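Local coordinates for putative cell adhesion protein (Bacteroides eggerthii, PDB 4GPV) that probably serves as a fimbrial (pilus) subunit of the FimA-like family, with a likely part in cell adhesion, at residues K159-V164 / S298-V303; D181-L186 / T244-F249. One frame throughout, in Å; residues are numbered along the deposited sequence.

Contact 1: residues K159-V164 / S298-V303; sequences KIQLIV and SYTVTV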
ATOM      1  N   LYS A 159       4.137   0.307  -2.006  1.00 16.43           N
ATOM      2  CA  LYS A 159       5.063  -0.652  -1.441  1.00 14.55           C
ATOM      3  C   LYS A 159       6.238   0.111  -0.832  1.00 18.85           C
ATOM      4  O   LYS A 159       6.735   1.065  -1.452  1.00 17.93           O
ATOM      5  CB  LYS A 159       5.547  -1.593  -2.562  1.00 17.45           C
ATOM      6  CG  LYS A 159       6.482  -2.695  -2.101  1.00 21.05           C
ATOM      7  CD  LYS A 159       6.719  -3.682  -3.258  1.00 25.71           C
ATOM      8  CE  LYS A 159       8.040  -3.562  -3.933  1.00 41.80           C
ATOM      9  NZ  LYS A 159       8.172  -4.556  -5.039  1.00 30.51           N
ATOM     10  N   ILE A 160       6.674  -0.309   0.362  1.00 16.52           N
ATOM     11  CA  ILE A 160       7.829   0.329   1.030  1.00 15.66           C
ATOM     12  C   ILE A 160       8.866  -0.755   1.289  1.00 21.51           C
ATOM     13  O   ILE A 160       8.546  -1.710   1.981  1.00 19.65           O
ATOM     14  CB  ILE A 160       7.399   1.043   2.345  1.00 17.51           C
ATOM     15  CG1 ILE A 160       6.365   2.162   2.056  1.00 18.74           C
ATOM     16  CG2 ILE A 160       8.650   1.625   3.088  1.00 19.35           C
ATOM     17  CD1 ILE A 160       5.667   2.678   3.327  1.00 17.63           C
ATOM     18  N   GLN A 161      10.106  -0.590   0.782  1.00 17.94           N
ATOM     19  CA  GLN A 161      11.187  -1.556   1.005  1.00 18.39           C
ATOM     20  C   GLN A 161      12.232  -0.927   1.899  1.00 20.61           C
ATOM     21  O   GLN A 161      12.523   0.257   1.736  1.00 19.92           O
ATOM     22  CB  GLN A 161      11.861  -1.950  -0.329  1.00 20.22           C
ATOM     23  CG  GLN A 161      11.033  -2.936  -1.134  1.00 36.95           C
ATOM     24  CD  GLN A 161      11.622  -3.158  -2.504  1.00 40.90           C
ATOM     25  OE1 GLN A 161      11.509  -2.321  -3.403  1.00 39.03           O
ATOM     26  NE2 GLN A 161      12.273  -4.287  -2.677  1.00 42.63           N
ATOM     27  N   LEU A 162      12.861  -1.730   2.778  1.00 17.43           N
ATOM     28  CA  LEU A 162      13.900  -1.234   3.668  1.00 18.25           C
ATOM     29  C   LEU A 162      15.228  -1.920   3.395  1.00 21.93           C
ATOM     30  O   LEU A 162      15.297  -3.154   3.362  1.00 20.93           O
ATOM     31  CB  LEU A 162      13.473  -1.450   5.144  1.00 18.39           C
ATOM     32  CG  LEU A 162      14.511  -1.141   6.207  1.00 20.51           C
ATOM     33  CD1 LEU A 162      14.891   0.352   6.190  1.00 19.93           C
ATOM     34  CD2 LEU A 162      14.030  -1.578   7.595  1.00 24.72           C
ATOM     35  N   ILE A 163      16.280  -1.101   3.199  1.00 17.59           N
ATOM     36  CA  ILE A 163      17.687  -1.523   3.069  1.00 18.55           C
ATOM     37  C   ILE A 163      18.433  -0.964   4.289  1.00 23.04           C
ATOM     38  O   ILE A 163      18.458   0.258   4.465  1.00 20.91           O
ATOM     39  CB  ILE A 163      18.316  -1.051   1.723  1.00 21.79           C
ATOM     40  CG1 ILE A 163      17.608  -1.694   0.517  1.00 21.90           C
ATOM     41  CG2 ILE A 163      19.828  -1.321   1.667  1.00 24.14           C
ATOM     42  CD1 ILE A 163      17.962  -1.051  -0.794  1.00 25.82           C
ATOM     43  N   VAL A 164      19.061  -1.833   5.106  1.00 20.47           N
ATOM     44  CA  VAL A 164      19.786  -1.405   6.281  1.00 20.15           C
ATOM     45  C   VAL A 164      21.280  -1.591   6.044  1.00 23.68           C
ATOM     46  O   VAL A 164      21.698  -2.668   5.628  1.00 24.03           O
ATOM     47  CB  VAL A 164      19.317  -2.173   7.535  1.00 23.17           C
ATOM     48  CG1 VAL A 164      20.115  -1.742   8.778  1.00 24.12           C
ATOM     49  CG2 VAL A 164      17.817  -1.977   7.753  1.00 22.83           C
ATOM     50  N   SER A 298       6.461   2.783  -5.398  1.00 18.10           N
ATOM     51  CA  SER A 298       7.315   1.833  -4.721  1.00 17.99           C
ATOM     52  C   SER A 298       8.474   2.627  -4.109  1.00 21.02           C
ATOM     53  O   SER A 298       9.236   3.240  -4.841  1.00 21.82           O
ATOM     54  CB  SER A 298       7.798   0.787  -5.732  1.00 20.58           C
ATOM     55  OG  SER A 298       8.777  -0.079  -5.169  1.00 23.35           O
ATOM     56  N   TYR A 299       8.561   2.667  -2.767  1.00 17.90           N
ATOM     57  CA  TYR A 299       9.571   3.468  -2.071  1.00 17.32           C
ATOM     58  C   TYR A 299      10.682   2.587  -1.583  1.00 21.17           C
ATOM     59  O   TYR A 299      10.428   1.557  -0.954  1.00 21.69           O
ATOM     60  CB  TYR A 299       8.947   4.208  -0.849  1.00 17.64           C
ATOM     61  CG  TYR A 299       7.814   5.123  -1.266  1.00 17.19           C
ATOM     62  CD1 TYR A 299       6.518   4.636  -1.412  1.00 18.45           C
ATOM     63  CD2 TYR A 299       8.056   6.449  -1.622  1.00 18.55           C
ATOM     64  CE1 TYR A 299       5.483   5.454  -1.856  1.00 19.30           C
ATOM     65  CE2 TYR A 299       7.019   7.281  -2.060  1.00 19.00           C
ATOM     66  CZ  TYR A 299       5.734   6.770  -2.182  1.00 24.57           C
ATOM     67  OH  TYR A 299       4.698   7.519  -2.675  1.00 23.39           O
ATOM     68  N   THR A 300      11.893   3.022  -1.816  1.00 19.55           N
ATOM     69  CA  THR A 300      13.074   2.314  -1.323  1.00 19.75           C
ATOM     70  C   THR A 300      13.718   3.211  -0.263  1.00 22.53           C
ATOM     71  O   THR A 300      14.068   4.371  -0.539  1.00 21.33           O
ATOM     72  CB  THR A 300      14.026   1.930  -2.442  1.00 26.03           C
ATOM     73  OG1 THR A 300      13.370   1.031  -3.344  1.00 26.70           O
ATOM     74  CG2 THR A 300      15.302   1.281  -1.898  1.00 27.89           C
ATOM     75  N   VAL A 301      13.795   2.698   0.970  1.00 18.17           N
ATOM     76  CA  VAL A 301      14.370   3.450   2.071  1.00 18.13           C
ATOM     77  C   VAL A 301      15.679   2.804   2.444  1.00 21.92           C
ATOM     78  O   VAL A 301      15.646   1.642   2.840  1.00 20.14           O
ATOM     79  CB  VAL A 301      13.425   3.476   3.290  1.00 19.52           C
ATOM     80  CG1 VAL A 301      14.058   4.227   4.474  1.00 19.68           C
ATOM     81  CG2 VAL A 301      12.045   4.045   2.934  1.00 19.76           C
ATOM     82  N   THR A 302      16.811   3.536   2.306  1.00 19.43           N
ATOM     83  CA  THR A 302      18.130   3.030   2.744  1.00 19.52           C
ATOM     84  C   THR A 302      18.498   3.762   4.013  1.00 23.53           C
ATOM     85  O   THR A 302      18.551   4.986   4.030  1.00 22.92           O
ATOM     86  CB  THR A 302      19.192   3.189   1.651  1.00 24.87           C
ATOM     87  OG1 THR A 302      18.664   2.728   0.414  1.00 28.63           O
ATOM     88  CG2 THR A 302      20.506   2.464   1.987  1.00 27.06           C
ATOM     89  N   VAL A 303      18.734   3.011   5.093  1.00 21.47           N
ATOM     90  CA  VAL A 303      19.076   3.570   6.401  1.00 20.45           C
ATOM     91  C   VAL A 303      20.505   3.134   6.703  1.00 24.47           C
ATOM     92  O   VAL A 303      20.764   1.924   6.729  1.00 22.21           O
ATOM     93  CB  VAL A 303      18.082   3.044   7.474  1.00 24.44           C
ATOM     94  CG1 VAL A 303      18.422   3.607   8.865  1.00 25.23           C
ATOM     95  CG2 VAL A 303      16.634   3.373   7.096  1.00 25.20           C
TER
HETATM   96  O   HOH W   1       9.413  -0.638  -2.634  1.00 30.19           O
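Ile163 reaches over two residues of the neighbouring parallel strand, Thr300 and Thr302. Its CG1 is anti to the carbonyl carbon (chi1 -63°), and CD1, at the end of an extended branch, lies 3.7 Å from Thr300 CG2; its other branch, CG2, meets Thr302 CG2 at 3.9 Å. On the opposite face of the sheet, Leu162 has CG anti to the backbone N, and chi2 of 63° sets CD1 3.6 Å from Val303 CG2. Ile160 and Val301 stand in file there.

The first face turns polar toward Lys159. A water lies 2.7 Å from Ser298 OG. Gln161 OE1, at 2.8 Å, and Tyr299 O are also within its bonding distance, and how its two protons are shared among the three is left open.

Five nearly straight N-H...O bonds, such as Tyr299 N to Lys159 O at 2.8 Å, pair the strands within one sheet of the FimA-like C-terminal domain. The chemistry is thus divided: backbone bonds fix the register; one face is apolar, branched aliphatics beside the Tyr299 ring; the other passes from methyl packing to water and charge, where salt bridges to Asp41 and Glu43 hold Lys159 NZ and Ser298 OG shares Asp41.

Contact 2: residues D181-L186 / T244-F249; sequences DAAVLL and TVFNHF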
ATOM      1  N   ASP A 181      15.031  -5.048  17.494  1.00 23.81           N
ATOM      2  CA  ASP A 181      13.922  -5.979  17.671  1.00 23.90           C
ATOM      3  C   ASP A 181      13.105  -6.181  16.402  1.00 23.67           C
ATOM      4  O   ASP A 181      12.735  -7.317  16.086  1.00 24.10           O
ATOM      5  CB  ASP A 181      13.012  -5.520  18.827  1.00 25.87           C
ATOM      6  CG  ASP A 181      13.763  -5.240  20.115  1.00 36.27           C
ATOM      7  OD1 ASP A 181      14.556  -6.111  20.552  1.00 37.52           O
ATOM      8  OD2 ASP A 181      13.585  -4.146  20.674  1.00 37.92           O
ATOM      9  N   ALA A 182      12.778  -5.102  15.692  1.00 20.80           N
ATOM     10  CA  ALA A 182      11.928  -5.243  14.518  1.00 20.18           C
ATOM     11  C   ALA A 182      12.016  -4.070  13.559  1.00 23.33           C
ATOM     12  O   ALA A 182      12.403  -2.966  13.946  1.00 22.93           O
ATOM     13  CB  ALA A 182      10.473  -5.377  14.976  1.00 21.59           C
ATOM     14  N   ALA A 183      11.663  -4.321  12.298  1.00 19.92           N
ATOM     15  CA  ALA A 183      11.414  -3.274  11.325  1.00 18.12           C
ATOM     16  C   ALA A 183       9.906  -3.062  11.404  1.00 21.26           C
ATOM     17  O   ALA A 183       9.131  -4.033  11.294  1.00 20.34           O
ATOM     18  CB  ALA A 183      11.849  -3.703   9.916  1.00 18.75           C
ATOM     19  N   VAL A 184       9.487  -1.834  11.698  1.00 18.19           N
ATOM     20  CA  VAL A 184       8.059  -1.562  11.939  1.00 17.37           C
ATOM     21  C   VAL A 184       7.521  -0.449  11.032  1.00 19.30           C
ATOM     22  O   VAL A 184       8.260   0.433  10.638  1.00 18.16           O
ATOM     23  CB  VAL A 184       7.783  -1.218  13.443  1.00 20.45           C
ATOM     24  CG1 VAL A 184       8.125  -2.382  14.386  1.00 20.78           C
ATOM     25  CG2 VAL A 184       8.494   0.075  13.876  1.00 20.85           C
ATOM     26  N   LEU A 185       6.235  -0.526  10.704  1.00 16.54           N
ATOM     27  CA  LEU A 185       5.563   0.522   9.968  1.00 15.56           C
ATOM     28  C   LEU A 185       4.589   1.132  10.928  1.00 19.63           C
ATOM     29  O   LEU A 185       3.743   0.430  11.471  1.00 18.99           O
ATOM     30  CB  LEU A 185       4.876   0.031   8.670  1.00 15.19           C
ATOM     31  CG  LEU A 185       4.478   1.155   7.695  1.00 18.94           C
ATOM     32  CD1 LEU A 185       5.743   1.893   7.125  1.00 17.79           C
ATOM     33  CD2 LEU A 185       3.634   0.583   6.527  1.00 20.12           C
ATOM     34  N   LEU A 186       4.689   2.435  11.127  1.00 17.82           N
ATOM     35  CA  LEU A 186       3.793   3.134  12.044  1.00 17.16           C
ATOM     36  C   LEU A 186       2.834   3.961  11.243  1.00 19.25           C
ATOM     37  O   LEU A 186       3.249   4.632  10.279  1.00 19.17           O
ATOM     38  CB  LEU A 186       4.589   4.015  13.054  1.00 17.82           C
ATOM     39  CG  LEU A 186       5.822   3.383  13.728  1.00 21.91           C
ATOM     40  CD1 LEU A 186       6.496   4.418  14.702  1.00 23.31           C
ATOM     41  CD2 LEU A 186       5.441   2.081  14.473  1.00 20.98           C
ATOM     42  N   THR A 244      21.215  -5.275  -0.055  1.00 27.00           N
ATOM     43  CA  THR A 244      20.085  -6.210  -0.092  1.00 27.21           C
ATOM     44  C   THR A 244      18.913  -5.649   0.760  1.00 28.36           C
ATOM     45  O   THR A 244      19.132  -4.989   1.792  1.00 26.93           O
ATOM     46  CB  THR A 244      20.494  -7.615   0.357  1.00 36.04           C
ATOM     47  OG1 THR A 244      20.702  -7.622   1.762  1.00 38.06           O
ATOM     48  CG2 THR A 244      21.729  -8.133  -0.366  1.00 37.13           C
ATOM     49  N   VAL A 245      17.682  -5.974   0.352  1.00 25.26           N
ATOM     50  CA  VAL A 245      16.467  -5.512   1.019  1.00 23.81           C
ATOM     51  C   VAL A 245      16.173  -6.432   2.216  1.00 27.00           C
ATOM     52  O   VAL A 245      16.168  -7.664   2.072  1.00 29.85           O
ATOM     53  CB  VAL A 245      15.292  -5.470  -0.006  1.00 27.13           C
ATOM     54  CG1 VAL A 245      13.938  -5.260   0.679  1.00 25.73           C
ATOM     55  CG2 VAL A 245      15.528  -4.412  -1.086  1.00 27.37           C
ATOM     56  N   PHE A 246      15.893  -5.837   3.380  1.00 21.04           N
ATOM     57  CA  PHE A 246      15.564  -6.615   4.575  1.00 20.64           C
ATOM     58  C   PHE A 246      14.103  -7.086   4.548  1.00 21.71           C
ATOM     59  O   PHE A 246      13.806  -8.235   4.894  1.00 23.03           O
ATOM     60  CB  PHE A 246      15.809  -5.789   5.855  1.00 20.72           C
ATOM     61  CG  PHE A 246      15.309  -6.503   7.097  1.00 22.39           C
ATOM     62  CD1 PHE A 246      15.951  -7.656   7.567  1.00 25.26           C
ATOM     63  CD2 PHE A 246      14.181  -6.055   7.774  1.00 22.86           C
ATOM     64  CE1 PHE A 246      15.476  -8.332   8.702  1.00 25.85           C
ATOM     65  CE2 PHE A 246      13.687  -6.760   8.888  1.00 25.54           C
ATOM     66  CZ  PHE A 246      14.343  -7.889   9.343  1.00 24.46           C
ATOM     67  N   ASN A 247      13.182  -6.164   4.234  1.00 20.14           N
ATOM     68  CA  ASN A 247      11.752  -6.506   4.175  1.00 21.03           C
ATOM     69  C   ASN A 247      11.017  -5.458   3.349  1.00 23.53           C
ATOM     70  O   ASN A 247      11.603  -4.451   2.931  1.00 21.63           O
ATOM     71  CB  ASN A 247      11.152  -6.609   5.603  1.00 20.35           C
ATOM     72  CG  ASN A 247      10.916  -5.270   6.311  1.00 29.65           C
ATOM     73  OD1 ASN A 247      11.609  -4.275   6.088  1.00 25.47           O
ATOM     74  ND2 ASN A 247       9.894  -5.202   7.144  1.00 23.20           N
ATOM     75  N   HIS A 248       9.712  -5.657   3.194  1.00 19.76           N
ATOM     76  CA  HIS A 248       8.867  -4.675   2.554  1.00 17.48           C
ATOM     77  C   HIS A 248       7.495  -4.725   3.222  1.00 19.21           C
ATOM     78  O   HIS A 248       7.140  -5.747   3.819  1.00 18.25           O
ATOM     79  CB  HIS A 248       8.773  -4.929   1.039  1.00 18.98           C
ATOM     80  CG  HIS A 248       8.063  -6.184   0.669  1.00 24.17           C
ATOM     81  ND1 HIS A 248       8.731  -7.379   0.584  1.00 27.68           N
ATOM     82  CD2 HIS A 248       6.750  -6.387   0.397  1.00 26.31           C
ATOM     83  CE1 HIS A 248       7.816  -8.281   0.267  1.00 27.87           C
ATOM     84  NE2 HIS A 248       6.606  -7.727   0.147  1.00 27.39           N
ATOM     85  N   PHE A 249       6.759  -3.619   3.125  1.00 17.95           N
ATOM     86  CA  PHE A 249       5.377  -3.527   3.599  1.00 16.59           C
ATOM     87  C   PHE A 249       4.516  -2.983   2.495  1.00 20.23           C
ATOM     88  O   PHE A 249       4.986  -2.178   1.685  1.00 17.62           O
ATOM     89  CB  PHE A 249       5.268  -2.585   4.822  1.00 17.18           C
ATOM     90  CG  PHE A 249       5.940  -3.050   6.088  1.00 17.94           C
ATOM     91  CD1 PHE A 249       5.454  -4.152   6.793  1.00 19.67           C
ATOM     92  CD2 PHE A 249       6.994  -2.331   6.634  1.00 20.22           C
ATOM     93  CE1 PHE A 249       6.063  -4.562   7.982  1.00 20.02           C
ATOM     94  CE2 PHE A 249       7.577  -2.716   7.840  1.00 21.74           C
ATOM     95  CZ  PHE A 249       7.115  -3.828   8.506  1.00 20.01           C
TER
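The Phe249 ring turns its CZ edge toward the carbonyl oxygen of Ala183, which lies in the ring plane with Ala183 O 3.4 Å from Phe249 CZ, while Leu185 covers part of one face. At the edge, the weakly positive C-H rim meets the oxygen, an approach that should be mildly attractive. Over the face, Leu185 CB stands 4.1 Å from the ring centroid of Phe249 and 23° off the normal, a CH-pi contact displaced toward the rim near Phe249 CD2. The leucine and phenylalanine side chains run antiparallel alongside one another, bringing Leu185 CD2 to 4.0 Å from Phe249 CB.

Two residues before Leu185, the methyl of Ala183 meets Phe246 and Asn247. Its CB lies 3.7 Å from Phe246 CE2, near the plane of that ring and at its edge. It also comes 3.7 Å from Asn247 ND2, with the other atoms of that amide only slightly farther off. Asn247 holds its CG between the backbone N and the carbonyl carbon (chi1 75°), and ND2 is bonded to Asp230, which anchors the amide beside the methyl.

The contact illustrates how two facing beta sheets pack in the FimA-like C-terminal domain, a member of the transthyretin clan: side chains interlock while the backbones stay well apart, the axes of 181-186 and 247-249 approaching to 8.6 Å. Strand 176-193, paired with strands 229-231 and 262-271, forms one layer; strand 247-251, beside strand 146-169, forms the other. Leu263 of strand 262-271 touches both Leu185 and Phe249, Leu162 of strand 146-169 reaches Ala183, and the Phe246 ring packs edge-to-face with Phe237.

In the fold
Of the four segments, 159-164 comes first from the N terminus, on strand 146-169, followed by 181-186 on the next strand, 176-193. In contact 2, 244-249 returns to 181-186 across 57 residues. Contact 1 brings 298-303 alongside 159-164, and its 133-residue loop encloses contact 2 entirely. The two are complementary: contact 1 joins neighbours within a sheet, whereas contact 2 joins that sheet to the facing one. Strand 146-169 connects them, pairing in parallel with strand 297-306 on one side and antiparallel with strand 247-251 and the residue before it on the other, through probable hydrogen bonds from Phe246 N to Leu162 O and from Ile160 N to Phe249 O.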